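Local coordinates for protein monalysin (Pseudomonas entomophila, PDB 4MKO) that forms pores in host cell membranes as a secreted, aerolysin-like beta-barrel toxin, damaging the Drosophila intestine and lysing cells, at residues 1-5 against 203-208; 23-28 against 194-199; 65-71 against 132-138; 75-80 against 139-143; 99-105 against 116-120. All blocks are in the same frame, centred on the assembly; numbering follows the deposited sequence.

Contact 1 (1-5 against 203-208)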
# COMPACT_ATOMS: atom_id res chain seq x y z
N SER A 1 -10.84 14.83 7.71
CA SER A 1 -10.65 15.46 6.40
C SER A 1 -11.22 14.62 5.26
O SER A 1 -11.92 15.17 4.41
CB SER A 1 -9.18 15.78 6.16
OG SER A 1 -8.94 16.31 4.86
N GLY A 2 -10.89 13.31 5.23
CA GLY A 2 -11.31 12.38 4.18
C GLY A 2 -11.00 12.94 2.81
O GLY A 2 -9.85 13.28 2.54
N ARG A 3 -12.04 13.13 1.98
CA ARG A 3 -11.93 13.76 0.66
C ARG A 3 -10.62 13.37 -0.06
O ARG A 3 -9.72 14.21 -0.24
CB ARG A 3 -12.07 15.29 0.78
CG ARG A 3 -13.37 15.78 1.45
CD ARG A 3 -14.61 15.69 0.56
NE ARG A 3 -14.45 16.43 -0.70
CZ ARG A 3 -14.67 17.73 -0.84
NH1 ARG A 3 -15.03 18.47 0.21
NH2 ARG A 3 -14.51 18.31 -2.02
N PHE A 4 -10.51 12.10 -0.45
CA PHE A 4 -9.31 11.59 -1.12
C PHE A 4 -9.12 12.19 -2.52
O PHE A 4 -8.04 12.04 -3.12
CB PHE A 4 -9.26 10.05 -1.08
CG PHE A 4 -8.60 9.48 0.17
CD1 PHE A 4 -8.92 9.98 1.43
CD2 PHE A 4 -7.70 8.43 0.08
CE1 PHE A 4 -8.35 9.42 2.59
CE2 PHE A 4 -7.13 7.88 1.23
CZ PHE A 4 -7.46 8.37 2.48
N ASP A 5 -10.13 12.96 -3.01
CA ASP A 5 -10.03 13.69 -4.28
C ASP A 5 -8.95 14.78 -4.18
O ASP A 5 -8.46 15.25 -5.21
CB ASP A 5 -11.41 14.25 -4.74
CG ASP A 5 -12.27 14.99 -3.72
OD1 ASP A 5 -12.01 14.87 -2.50
OD2 ASP A 5 -13.25 15.64 -4.13
N THR A 203 -8.66 4.27 7.55
CA THR A 203 -9.03 5.45 6.77
C THR A 203 -8.79 5.22 5.27
O THR A 203 -9.67 5.53 4.46
CB THR A 203 -8.31 6.71 7.29
OG1 THR A 203 -8.63 6.87 8.67
CG2 THR A 203 -8.70 7.98 6.52
N VAL A 204 -7.61 4.69 4.91
CA VAL A 204 -7.27 4.43 3.51
C VAL A 204 -8.26 3.45 2.88
O VAL A 204 -8.71 3.70 1.77
CB VAL A 204 -5.78 4.02 3.32
CG1 VAL A 204 -5.48 3.55 1.89
CG2 VAL A 204 -4.87 5.20 3.67
N GLN A 205 -8.57 2.32 3.55
CA GLN A 205 -9.50 1.33 2.99
C GLN A 205 -10.89 1.91 2.84
O GLN A 205 -11.49 1.72 1.78
CB GLN A 205 -9.59 0.07 3.85
CG GLN A 205 -8.32 -0.77 3.82
CD GLN A 205 -8.47 -1.85 4.86
OE1 GLN A 205 -8.82 -2.99 4.55
NE2 GLN A 205 -8.19 -1.49 6.11
N ARG A 206 -11.38 2.64 3.87
CA ARG A 206 -12.72 3.25 3.82
C ARG A 206 -12.81 4.20 2.61
O ARG A 206 -13.74 4.07 1.82
CB ARG A 206 -13.04 3.99 5.13
CG ARG A 206 -14.50 4.45 5.26
CD ARG A 206 -14.70 5.59 6.26
NE ARG A 206 -13.94 5.40 7.50
CZ ARG A 206 -12.96 6.19 7.92
NH1 ARG A 206 -12.62 7.27 7.21
NH2 ARG A 206 -12.31 5.93 9.04
N ASN A 207 -11.84 5.09 2.46
CA ASN A 207 -11.86 6.08 1.39
C ASN A 207 -11.57 5.54 0.00
O ASN A 207 -12.31 5.86 -0.93
CB ASN A 207 -10.92 7.22 1.72
CG ASN A 207 -11.51 8.17 2.73
OD1 ASN A 207 -12.13 9.18 2.37
ND2 ASN A 207 -11.30 7.90 4.01
N VAL A 208 -10.52 4.74 -0.14
CA VAL A 208 -10.12 4.22 -1.44
C VAL A 208 -11.12 3.17 -1.97
O VAL A 208 -11.56 3.27 -3.10
CB VAL A 208 -8.65 3.71 -1.43
CG1 VAL A 208 -8.30 2.90 -2.69
CG2 VAL A 208 -7.67 4.85 -1.22
O HOH W 1 -12.54 10.22 -0.09
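Phe4 supplies most of the N-terminal segment's share of this contact. Its m rotamer (chi1 -87°) sends the ring onto helix 203-208, where one face lies over Asn207: Asn207 CB sits 3.4 Å from the ring centroid, 11° off the normal, a close CH-pi contact. The ring also reaches Val208, with Phe4 CD2 3.8 Å from Val208 CG2, and Val204, with Phe4 CZ 4.3 Å from Val204 CG2. Asn207, itself m (chi1 -77°), turns its amide back along the helix, so that Asn207 ND2 donates to Thr203 O at 2.9 Å. Asn207 OD1 is thereby presented to a water at 2.7 Å, which in turn accepts from Phe4 N at 2.8 Å. Arg3, pointing away, forms a salt bridge with Asp5 (Arg3 NE to Asp5 OD1, 3.4 Å), its hydrogen bond weak. Phe4 also packs edge-to-face on Tyr7 and meets Phe56 of strand 46-67. An aromatic side chain packed on a helix face by a CH-pi contact thus joins the N-terminal loop to helix 201-211 in the aerolysin-like fold.

Contact 2 (23-28 against 194-199)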
# COMPACT_ATOMS: atom_id res chain seq x y z
N TYR A 23 8.68 19.95 -0.43
CA TYR A 23 8.47 20.32 0.95
C TYR A 23 7.70 21.62 1.11
O TYR A 23 7.63 22.13 2.23
CB TYR A 23 9.79 20.37 1.74
CG TYR A 23 10.48 19.04 1.87
CD1 TYR A 23 9.99 18.05 2.72
CD2 TYR A 23 11.64 18.76 1.15
CE1 TYR A 23 10.62 16.81 2.83
CE2 TYR A 23 12.29 17.54 1.27
CZ TYR A 23 11.77 16.56 2.10
OH TYR A 23 12.42 15.35 2.24
N SER A 24 7.12 22.15 0.02
CA SER A 24 6.34 23.41 0.07
C SER A 24 5.08 23.29 0.94
O SER A 24 4.65 24.30 1.50
CB SER A 24 6.02 23.93 -1.33
OG SER A 24 5.13 23.08 -2.04
N SER A 25 4.52 22.06 1.07
CA SER A 25 3.34 21.80 1.91
C SER A 25 3.41 20.37 2.47
O SER A 25 4.06 19.52 1.85
CB SER A 25 2.06 22.02 1.11
OG SER A 25 1.93 21.10 0.04
N PRO A 26 2.77 20.06 3.65
CA PRO A 26 2.84 18.68 4.18
C PRO A 26 2.19 17.67 3.24
O PRO A 26 1.17 17.97 2.61
CB PRO A 26 2.05 18.77 5.49
CG PRO A 26 2.07 20.21 5.87
CD PRO A 26 1.96 20.92 4.55
N LYS A 27 2.78 16.48 3.14
CA LYS A 27 2.30 15.42 2.24
C LYS A 27 1.81 14.22 3.03
O LYS A 27 2.42 13.87 4.04
CB LYS A 27 3.42 15.02 1.25
CG LYS A 27 4.01 16.16 0.39
CD LYS A 27 2.94 17.00 -0.35
CE LYS A 27 3.55 18.07 -1.22
NZ LYS A 27 3.95 17.51 -2.54
N GLN A 28 0.69 13.61 2.61
CA GLN A 28 0.14 12.43 3.30
C GLN A 28 0.16 11.21 2.39
O GLN A 28 0.37 10.09 2.85
CB GLN A 28 -1.32 12.67 3.72
CG GLN A 28 -1.51 13.58 4.93
CD GLN A 28 -2.98 13.81 5.15
OE1 GLN A 28 -3.69 14.33 4.28
NE2 GLN A 28 -3.47 13.41 6.31
N ASN A 194 6.12 20.92 9.96
CA ASN A 194 5.81 20.52 8.58
C ASN A 194 5.04 19.18 8.56
O ASN A 194 4.90 18.53 7.51
CB ASN A 194 7.09 20.44 7.72
CG ASN A 194 6.82 20.56 6.23
OD1 ASN A 194 6.47 21.62 5.71
ND2 ASN A 194 6.90 19.44 5.52
N ALA A 195 4.51 18.78 9.73
CA ALA A 195 3.79 17.53 9.85
C ALA A 195 2.30 17.72 10.07
O ALA A 195 1.87 18.65 10.76
CB ALA A 195 4.38 16.69 10.97
N VAL A 196 1.51 16.81 9.49
CA VAL A 196 0.06 16.73 9.67
C VAL A 196 -0.23 15.30 10.15
O VAL A 196 0.65 14.44 10.05
CB VAL A 196 -0.76 17.11 8.41
CG1 VAL A 196 -0.72 18.62 8.17
CG2 VAL A 196 -0.30 16.34 7.17
N THR A 197 -1.45 15.05 10.66
CA THR A 197 -1.80 13.71 11.11
C THR A 197 -1.78 12.74 9.92
O THR A 197 -2.43 13.02 8.90
CB THR A 197 -3.11 13.72 11.90
OG1 THR A 197 -2.97 14.67 12.96
CG2 THR A 197 -3.44 12.34 12.50
N PRO A 198 -0.97 11.67 9.99
CA PRO A 198 -0.90 10.76 8.84
C PRO A 198 -2.17 9.93 8.69
O PRO A 198 -2.97 9.78 9.62
CB PRO A 198 0.32 9.88 9.15
CG PRO A 198 0.37 9.84 10.64
CD PRO A 198 -0.08 11.22 11.09
N LEU A 199 -2.34 9.42 7.50
CA LEU A 199 -3.43 8.50 7.21
C LEU A 199 -3.09 7.17 7.86
O LEU A 199 -1.91 6.87 8.08
CB LEU A 199 -3.54 8.31 5.69
CG LEU A 199 -3.92 9.57 4.88
CD1 LEU A 199 -3.76 9.32 3.39
CD2 LEU A 199 -5.35 10.01 5.18
O HOH W 2 8.67 22.91 4.75
O HOH W 3 -0.12 9.78 5.69
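Val196 overlaps both Pro26 and Gln28, its CG2 methyl lying 3.8 Å from Pro26 CB and 3.8 Å from Gln28 CG. Neither segment is a regular strand, yet they run alongside each other: the CA atoms of Pro26 and Asn194 are 5.6 Å apart, those of Gln28 and Pro198 5.9 Å. Pro26 points toward the other loop and also rests on its backbone, with Pro26 CB 3.5 Å from Asn194 O. Gln28 supplies the direct hydrogen bond, Gln28 NE2 to Thr197 O at 2.8 Å, while its OE1 is taken by Tyr7 OH, so both ends of the amide are used. Beneath it, Leu199 CD2 comes within 4.0 Å of Gln28 NE2, and the leucine continues inward to Phe56 and Tyr58 of strand 46-67. Two waters span the remaining gaps. One donates to Tyr23 O (2.8 Å) and Asn194 OD1 (2.7 Å); the other donates to Gln28 O (2.9 Å) and accepts from Leu199 N (2.9 Å). The contact thus joins the loop before strand 29-43 to the one leading into helix 201-211, at the surface of the fold. With one direct hydrogen bond, water bridges at two places and a small apolar patch between them, its chemistry implies two loops held by side-chain contacts and waters rather than by a backbone ladder.

Contact 3 (65-71 against 132-138)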
# COMPACT_ATOMS: atom_id res chain seq x y z
N ILE A 65 10.28 12.20 17.77
CA ILE A 65 11.44 12.39 18.65
C ILE A 65 11.76 13.88 18.77
O ILE A 65 11.75 14.59 17.76
CB ILE A 65 12.69 11.56 18.18
CG1 ILE A 65 13.84 11.61 19.21
CG2 ILE A 65 13.19 12.01 16.80
CD1 ILE A 65 13.89 10.48 20.15
N SER A 66 12.09 14.33 20.01
CA SER A 66 12.51 15.70 20.27
C SER A 66 13.96 15.65 20.68
O SER A 66 14.33 14.81 21.49
CB SER A 66 11.66 16.34 21.37
OG SER A 66 10.34 16.54 20.90
N ILE A 67 14.80 16.51 20.08
CA ILE A 67 16.25 16.52 20.34
C ILE A 67 16.67 17.91 20.81
O ILE A 67 16.34 18.91 20.16
CB ILE A 67 17.07 16.06 19.10
CG1 ILE A 67 16.53 14.73 18.53
CG2 ILE A 67 18.56 15.95 19.43
CD1 ILE A 67 17.10 14.35 17.13
N PRO A 68 17.41 18.00 21.94
CA PRO A 68 17.81 19.33 22.44
C PRO A 68 18.86 20.01 21.58
O PRO A 68 19.54 19.37 20.76
CB PRO A 68 18.38 19.05 23.84
CG PRO A 68 18.15 17.63 24.13
CD PRO A 68 17.87 16.92 22.84
N GLN A 69 19.02 21.32 21.81
CA GLN A 69 20.02 22.17 21.18
C GLN A 69 21.40 21.57 21.52
O GLN A 69 21.59 21.04 22.63
CB GLN A 69 19.89 23.60 21.77
CG GLN A 69 20.92 24.63 21.29
CD GLN A 69 20.74 25.04 19.85
OE1 GLN A 69 19.81 25.76 19.49
NE2 GLN A 69 21.66 24.60 18.99
N ASN A 70 22.34 21.62 20.55
CA ASN A 70 23.73 21.15 20.70
C ASN A 70 23.85 19.63 20.89
O ASN A 70 24.90 19.16 21.32
CB ASN A 70 24.44 21.92 21.84
CG ASN A 70 24.43 23.41 21.64
OD1 ASN A 70 24.57 23.91 20.53
ND2 ASN A 70 24.26 24.15 22.73
N VAL A 71 22.79 18.87 20.55
CA VAL A 71 22.83 17.41 20.64
C VAL A 71 22.76 16.79 19.25
O VAL A 71 21.87 17.12 18.46
CB VAL A 71 21.74 16.83 21.60
CG1 VAL A 71 21.68 15.31 21.54
CG2 VAL A 71 21.97 17.30 23.04
N MET A 132 20.95 12.50 13.57
CA MET A 132 20.11 13.69 13.62
C MET A 132 20.65 14.66 14.67
O MET A 132 21.29 14.23 15.63
CB MET A 132 18.67 13.29 13.98
CG MET A 132 17.97 12.44 12.93
SD MET A 132 16.38 11.87 13.55
CE MET A 132 15.45 13.40 13.52
N LYS A 133 20.34 15.94 14.49
CA LYS A 133 20.78 17.02 15.36
C LYS A 133 19.60 17.88 15.80
O LYS A 133 18.70 18.16 15.00
CB LYS A 133 21.81 17.89 14.61
CG LYS A 133 22.56 18.90 15.48
CD LYS A 133 23.57 19.70 14.67
CE LYS A 133 24.30 20.71 15.53
NZ LYS A 133 25.44 21.33 14.79
N GLY A 134 19.63 18.31 17.06
CA GLY A 134 18.61 19.21 17.57
C GLY A 134 19.00 20.65 17.26
O GLY A 134 20.03 20.90 16.64
N PRO A 135 18.19 21.64 17.68
CA PRO A 135 16.92 21.51 18.41
C PRO A 135 15.77 21.15 17.48
O PRO A 135 15.82 21.45 16.28
CB PRO A 135 16.74 22.90 19.03
CG PRO A 135 17.37 23.83 18.03
CD PRO A 135 18.51 23.06 17.40
N GLY A 136 14.73 20.54 18.03
CA GLY A 136 13.54 20.27 17.24
C GLY A 136 12.78 19.02 17.59
O GLY A 136 13.28 18.15 18.30
N THR A 137 11.55 18.96 17.10
CA THR A 137 10.68 17.81 17.23
C THR A 137 10.45 17.32 15.81
O THR A 137 10.14 18.13 14.93
CB THR A 137 9.40 18.14 18.00
OG1 THR A 137 9.78 18.63 19.29
CG2 THR A 137 8.50 16.94 18.18
N PHE A 138 10.65 16.03 15.59
CA PHE A 138 10.58 15.41 14.26
C PHE A 138 9.72 14.16 14.28
O PHE A 138 9.70 13.43 15.27
CB PHE A 138 12.00 15.05 13.76
CG PHE A 138 13.00 16.17 13.94
CD1 PHE A 138 13.04 17.23 13.05
CD2 PHE A 138 13.83 16.21 15.06
CE1 PHE A 138 13.92 18.30 13.24
CE2 PHE A 138 14.73 17.28 15.24
CZ PHE A 138 14.77 18.31 14.33
O HOH W 4 22.22 22.09 17.78
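Paired backbone hydrogen bonds join Ile65 and Phe138: Ile65 N to Phe138 O and Phe138 N to Ile65 O, both 2.8 Å. Ile67 N donates to Gly136 O and Gly134 N to Val71 O, each at 2.9 Å, whereas the return bond, Gly136 N to Ile67 O at 3.1 Å, is weak. At the non-hydrogen-bonded pair Ser66 and Thr137 the side chains make their own hydrogen bond, Ser66 OG to Thr137 OG1, 2.7 Å. This is an antiparallel ladder between strands 46-67 and 136-151, at the root of the inferred pore-forming region, whose chain leaves here and returns. On the outgoing side, Pro68 to Val71 make a type II turn; on the returning side, Pro135 follows a cis peptide. A water links Asn70 N (2.8 Å) to Gly134 O (2.7 Å). A side chain on Gly134 would clash with Ile67 O and Pro68 O. On the face bearing Ile65, Ile67 and Phe138, Ile67 CD1 packs 3.7 Å from Met132 CB and 4.2 Å from Phe138 CE2.

Contact 4 (75-80 against 139-143)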
# COMPACT_ATOMS: atom_id res chain seq x y z
N LEU A 75 19.91 8.09 15.81
CA LEU A 75 18.62 7.57 16.21
C LEU A 75 18.34 6.23 15.56
O LEU A 75 18.46 6.11 14.35
CB LEU A 75 17.52 8.59 15.84
CG LEU A 75 16.15 8.32 16.45
CD1 LEU A 75 16.12 8.72 17.94
CD2 LEU A 75 15.09 9.10 15.74
N SER A 76 17.94 5.23 16.36
CA SER A 76 17.55 3.89 15.90
C SER A 76 16.03 3.80 16.00
O SER A 76 15.45 4.20 17.01
CB SER A 76 18.17 2.80 16.77
OG SER A 76 19.53 2.57 16.44
N TYR A 77 15.39 3.28 14.96
CA TYR A 77 13.93 3.15 14.95
C TYR A 77 13.57 1.92 14.15
O TYR A 77 14.39 1.46 13.34
CB TYR A 77 13.23 4.41 14.39
CG TYR A 77 13.87 4.94 13.12
CD1 TYR A 77 13.49 4.47 11.87
CD2 TYR A 77 14.92 5.86 13.18
CE1 TYR A 77 14.11 4.93 10.70
CE2 TYR A 77 15.56 6.30 12.03
CZ TYR A 77 15.15 5.84 10.79
OH TYR A 77 15.79 6.30 9.66
N GLN A 78 12.37 1.40 14.35
CA GLN A 78 11.94 0.20 13.66
C GLN A 78 11.14 0.49 12.42
O GLN A 78 10.11 1.16 12.49
CB GLN A 78 11.13 -0.72 14.61
CG GLN A 78 11.92 -1.28 15.81
CD GLN A 78 13.15 -2.05 15.39
OE1 GLN A 78 13.05 -3.13 14.80
NE2 GLN A 78 14.32 -1.48 15.62
N LEU A 79 11.59 -0.04 11.29
CA LEU A 79 10.82 -0.00 10.04
C LEU A 79 10.38 -1.44 9.79
O LEU A 79 10.78 -2.34 10.53
CB LEU A 79 11.67 0.52 8.87
CG LEU A 79 12.19 1.97 8.96
CD1 LEU A 79 12.97 2.33 7.70
CD2 LEU A 79 11.06 2.99 9.16
N THR A 80 9.53 -1.66 8.79
CA THR A 80 9.10 -3.02 8.46
C THR A 80 9.22 -3.29 6.96
O THR A 80 9.25 -2.36 6.14
CB THR A 80 7.66 -3.30 8.95
OG1 THR A 80 6.74 -2.47 8.24
CG2 THR A 80 7.49 -3.12 10.47
N VAL A 139 9.03 13.93 13.17
CA VAL A 139 8.15 12.77 12.99
C VAL A 139 8.73 11.95 11.86
O VAL A 139 9.11 12.51 10.83
CB VAL A 139 6.66 13.14 12.74
CG1 VAL A 139 5.78 11.89 12.83
CG2 VAL A 139 6.17 14.22 13.71
N ILE A 140 8.80 10.65 12.07
CA ILE A 140 9.30 9.69 11.09
C ILE A 140 8.13 8.90 10.56
O ILE A 140 7.30 8.41 11.33
CB ILE A 140 10.35 8.76 11.74
CG1 ILE A 140 11.48 9.60 12.38
CG2 ILE A 140 10.89 7.75 10.70
CD1 ILE A 140 12.51 8.79 13.18
N TYR A 141 8.09 8.73 9.23
CA TYR A 141 7.05 7.93 8.56
C TYR A 141 7.71 6.96 7.60
O TYR A 141 8.83 7.21 7.16
CB TYR A 141 6.13 8.83 7.71
CG TYR A 141 5.55 10.03 8.43
CD1 TYR A 141 4.33 9.95 9.09
CD2 TYR A 141 6.21 11.26 8.40
CE1 TYR A 141 3.79 11.07 9.73
CE2 TYR A 141 5.67 12.38 9.04
CZ TYR A 141 4.45 12.29 9.67
OH TYR A 141 3.93 13.41 10.29
N GLN A 142 7.01 5.86 7.24
CA GLN A 142 7.50 4.92 6.23
C GLN A 142 6.46 4.86 5.10
O GLN A 142 5.26 4.86 5.36
CB GLN A 142 7.72 3.51 6.80
CG GLN A 142 8.39 2.56 5.80
CD GLN A 142 8.81 1.22 6.35
OE1 GLN A 142 8.54 0.87 7.51
NE2 GLN A 142 9.49 0.45 5.53
N VAL A 143 6.95 4.76 3.86
CA VAL A 143 6.08 4.67 2.67
C VAL A 143 5.39 3.32 2.65
O VAL A 143 6.04 2.26 2.73
CB VAL A 143 6.86 4.92 1.35
CG1 VAL A 143 5.99 4.64 0.13
CG2 VAL A 143 7.45 6.34 1.30
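Two hydrogen bonds made by a single side chain provide the polar part. Gln142, with chi1 and chi2 both t, extends across to strand 75-80 and pairs with the backbone of Thr80: Thr80 N donates to Gln142 OE1 at 3.0 Å, and Gln142 NE2 donates to Thr80 O at 2.9 Å. The amide thus imitates the donor and acceptor that a neighbouring strand would offer. Gln142 NE2 also binds Gln184 O, tying in strand 173-191, and Leu79 CB touches Gln142 OE1 at 3.4 Å. Tyr77 OH is hydrogen-bonded to other partners, Thr130 and Arg187. The two segments run nearly parallel, at 16°, but their axes approach no closer than 8.4 Å: this is face-to-face packing of two sheets, the two-stranded antiparallel sheet of strands 72-81 and 124-133 lying against strand 136-151 of the larger sheet. That smaller sheet belongs to the inferred pore-forming region, here folded back on the body of the toxin. Apolar packing gathers around Ile140, whose CD1 lies 3.6 Å from Leu75 CD2 and 3.8 Å from Tyr77 CD2. Ile140 CD1 also makes a CH-pi contact over the face of Tyr77, 4.1 Å from the ring centroid.

Contact 5 (99-105 against 116-120)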
# COMPACT_ATOMS: atom_id res chain seq x y z
N ALA A 99 6.10 -14.71 -4.48
CA ALA A 99 7.02 -13.62 -4.83
C ALA A 99 6.82 -13.04 -6.22
O ALA A 99 7.16 -11.86 -6.40
CB ALA A 99 8.46 -14.11 -4.68
N ASN A 100 6.34 -13.85 -7.21
CA ASN A 100 6.23 -13.44 -8.61
C ASN A 100 5.18 -12.35 -8.87
O ASN A 100 5.19 -11.76 -9.95
CB ASN A 100 6.03 -14.62 -9.58
CG ASN A 100 6.61 -14.36 -10.98
OD1 ASN A 100 7.62 -13.66 -11.16
ND2 ASN A 100 5.99 -14.93 -12.02
N ILE A 101 4.35 -12.02 -7.86
CA ILE A 101 3.36 -10.94 -8.01
C ILE A 101 4.12 -9.62 -8.23
O ILE A 101 3.56 -8.69 -8.80
CB ILE A 101 2.39 -10.83 -6.80
CG1 ILE A 101 1.22 -9.83 -7.09
CG2 ILE A 101 3.12 -10.48 -5.50
CD1 ILE A 101 0.06 -9.83 -6.10
N ASP A 102 5.41 -9.56 -7.80
CA ASP A 102 6.20 -8.33 -7.91
C ASP A 102 6.32 -7.79 -9.33
O ASP A 102 6.64 -6.62 -9.49
CB ASP A 102 7.57 -8.46 -7.25
CG ASP A 102 8.09 -7.11 -6.78
OD1 ASP A 102 7.35 -6.40 -6.07
OD2 ASP A 102 9.23 -6.75 -7.15
N ILE A 103 5.95 -8.57 -10.38
CA ILE A 103 5.88 -8.03 -11.75
C ILE A 103 4.93 -6.81 -11.79
O ILE A 103 5.07 -5.97 -12.68
CB ILE A 103 5.49 -9.08 -12.84
CG1 ILE A 103 4.03 -9.59 -12.64
CG2 ILE A 103 6.51 -10.21 -12.92
CD1 ILE A 103 3.40 -10.10 -13.91
N VAL A 104 3.97 -6.71 -10.84
CA VAL A 104 3.05 -5.57 -10.78
C VAL A 104 3.84 -4.28 -10.50
O VAL A 104 3.54 -3.24 -11.08
CB VAL A 104 1.85 -5.76 -9.80
CG1 VAL A 104 2.28 -5.73 -8.33
CG2 VAL A 104 0.74 -4.74 -10.07
N ASN A 105 4.89 -4.38 -9.66
CA ASN A 105 5.75 -3.26 -9.28
C ASN A 105 6.69 -2.90 -10.40
O ASN A 105 6.74 -1.74 -10.83
CB ASN A 105 6.45 -3.55 -7.96
CG ASN A 105 5.53 -3.31 -6.78
OD1 ASN A 105 4.61 -2.47 -6.86
ND2 ASN A 105 5.76 -4.01 -5.67
N ARG A 116 13.40 -10.29 -3.10
CA ARG A 116 12.31 -11.01 -3.75
C ARG A 116 11.48 -11.82 -2.75
O ARG A 116 10.26 -11.79 -2.82
CB ARG A 116 12.88 -11.91 -4.86
CG ARG A 116 11.80 -12.55 -5.71
CD ARG A 116 12.34 -13.24 -6.95
NE ARG A 116 11.29 -14.03 -7.61
CZ ARG A 116 10.43 -13.55 -8.50
NH1 ARG A 116 10.48 -12.27 -8.86
NH2 ARG A 116 9.51 -14.34 -9.03
N SER A 117 12.13 -12.48 -1.79
CA SER A 117 11.41 -13.28 -0.79
C SER A 117 10.76 -12.46 0.34
O SER A 117 9.91 -12.98 1.05
CB SER A 117 12.34 -14.36 -0.22
OG SER A 117 13.34 -13.76 0.59
N GLU A 118 11.18 -11.19 0.51
CA GLU A 118 10.74 -10.29 1.57
C GLU A 118 9.56 -9.38 1.19
O GLU A 118 8.72 -9.11 2.04
CB GLU A 118 11.90 -9.35 1.94
CG GLU A 118 12.99 -9.93 2.81
CD GLU A 118 14.19 -9.00 2.99
OE1 GLU A 118 14.28 -7.97 2.29
OE2 GLU A 118 15.05 -9.33 3.84
N SER A 119 9.57 -8.82 -0.03
CA SER A 119 8.64 -7.79 -0.51
C SER A 119 7.15 -8.05 -0.24
O SER A 119 6.44 -7.11 0.17
CB SER A 119 8.87 -7.53 -1.99
OG SER A 119 10.17 -7.02 -2.22
N TRP A 120 6.69 -9.31 -0.45
CA TRP A 120 5.27 -9.69 -0.33
C TRP A 120 5.03 -10.74 0.75
O TRP A 120 3.96 -11.37 0.80
CB TRP A 120 4.76 -10.16 -1.69
CG TRP A 120 4.74 -9.08 -2.74
CD1 TRP A 120 5.76 -8.73 -3.58
CD2 TRP A 120 3.65 -8.20 -3.04
NE1 TRP A 120 5.36 -7.70 -4.41
CE2 TRP A 120 4.07 -7.35 -4.09
CE3 TRP A 120 2.33 -8.08 -2.55
CZ2 TRP A 120 3.21 -6.42 -4.69
CZ3 TRP A 120 1.49 -7.14 -3.13
CH2 TRP A 120 1.93 -6.32 -4.18
O HOH W 5 8.77 -10.37 -4.71
O HOH W 6 8.24 -11.14 -10.11
O HOH W 7 10.41 -8.26 -4.99
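This is a mixed aromatic and polar contact within the inferred pore-forming region, where the 3-10 turns leading into helix 103-107 meet the loop before strand 124-133. Trp120 is central to it. Ile101 CG2 lies over its five-membered ring, 3.4 Å from the centroid and 10° off the normal, a CH-pi contact; at the ring edge Trp120 NE1 donates to Asp102 OD1 at 2.9 Å. The same oxygen accepts from Asn105 ND2 at 2.9 Å, while Asn105 OD1 is hydrogen-bonded to Tyr147 OH, and Val104 CG1 adds packing 3.8 Å from Trp120 CZ2. At the exposed end, Arg116 NH2 donates to Asn100 OD1 at 2.9 Å, and Ala99 CB lies over one face of the guanidinium. A water bridges Asn100 OD1 and Arg116 NH1, both at 2.8 Å; another donates to Ala99 O and Arg116 O, both at 2.8 Å. Inward, Ile101 reaches Ile41 of strand 29-43 and Thr52 of strand 46-67, Val104 packs on Val37 and Pro54, and Trp120 rests on Ile182 of strand 173-191 and meets the Tyr147 ring.

Overall arrangement
Contact 4 is the most buried of the five and contact 2 the most superficial; contacts 1, 3 and 5 are partly buried. Contacts 3 and 4 share strand 136-151 and touch through Leu75, which packs on Ile65 and Met132. Contact 3 joins strand edges by backbone bonds, whereas contact 4 joins sheet faces through side chains. Contacts 1 and 2 meet at Leu199, packed on Phe4 and Val204, and contact 2 reaches contact 4 where Ala195 and Pro198 cover Tyr141. Contact 5 stands apart, across the chain's centre from contacts 1 and 2. All but contact 4 include bridging waters, in keeping with its buried place.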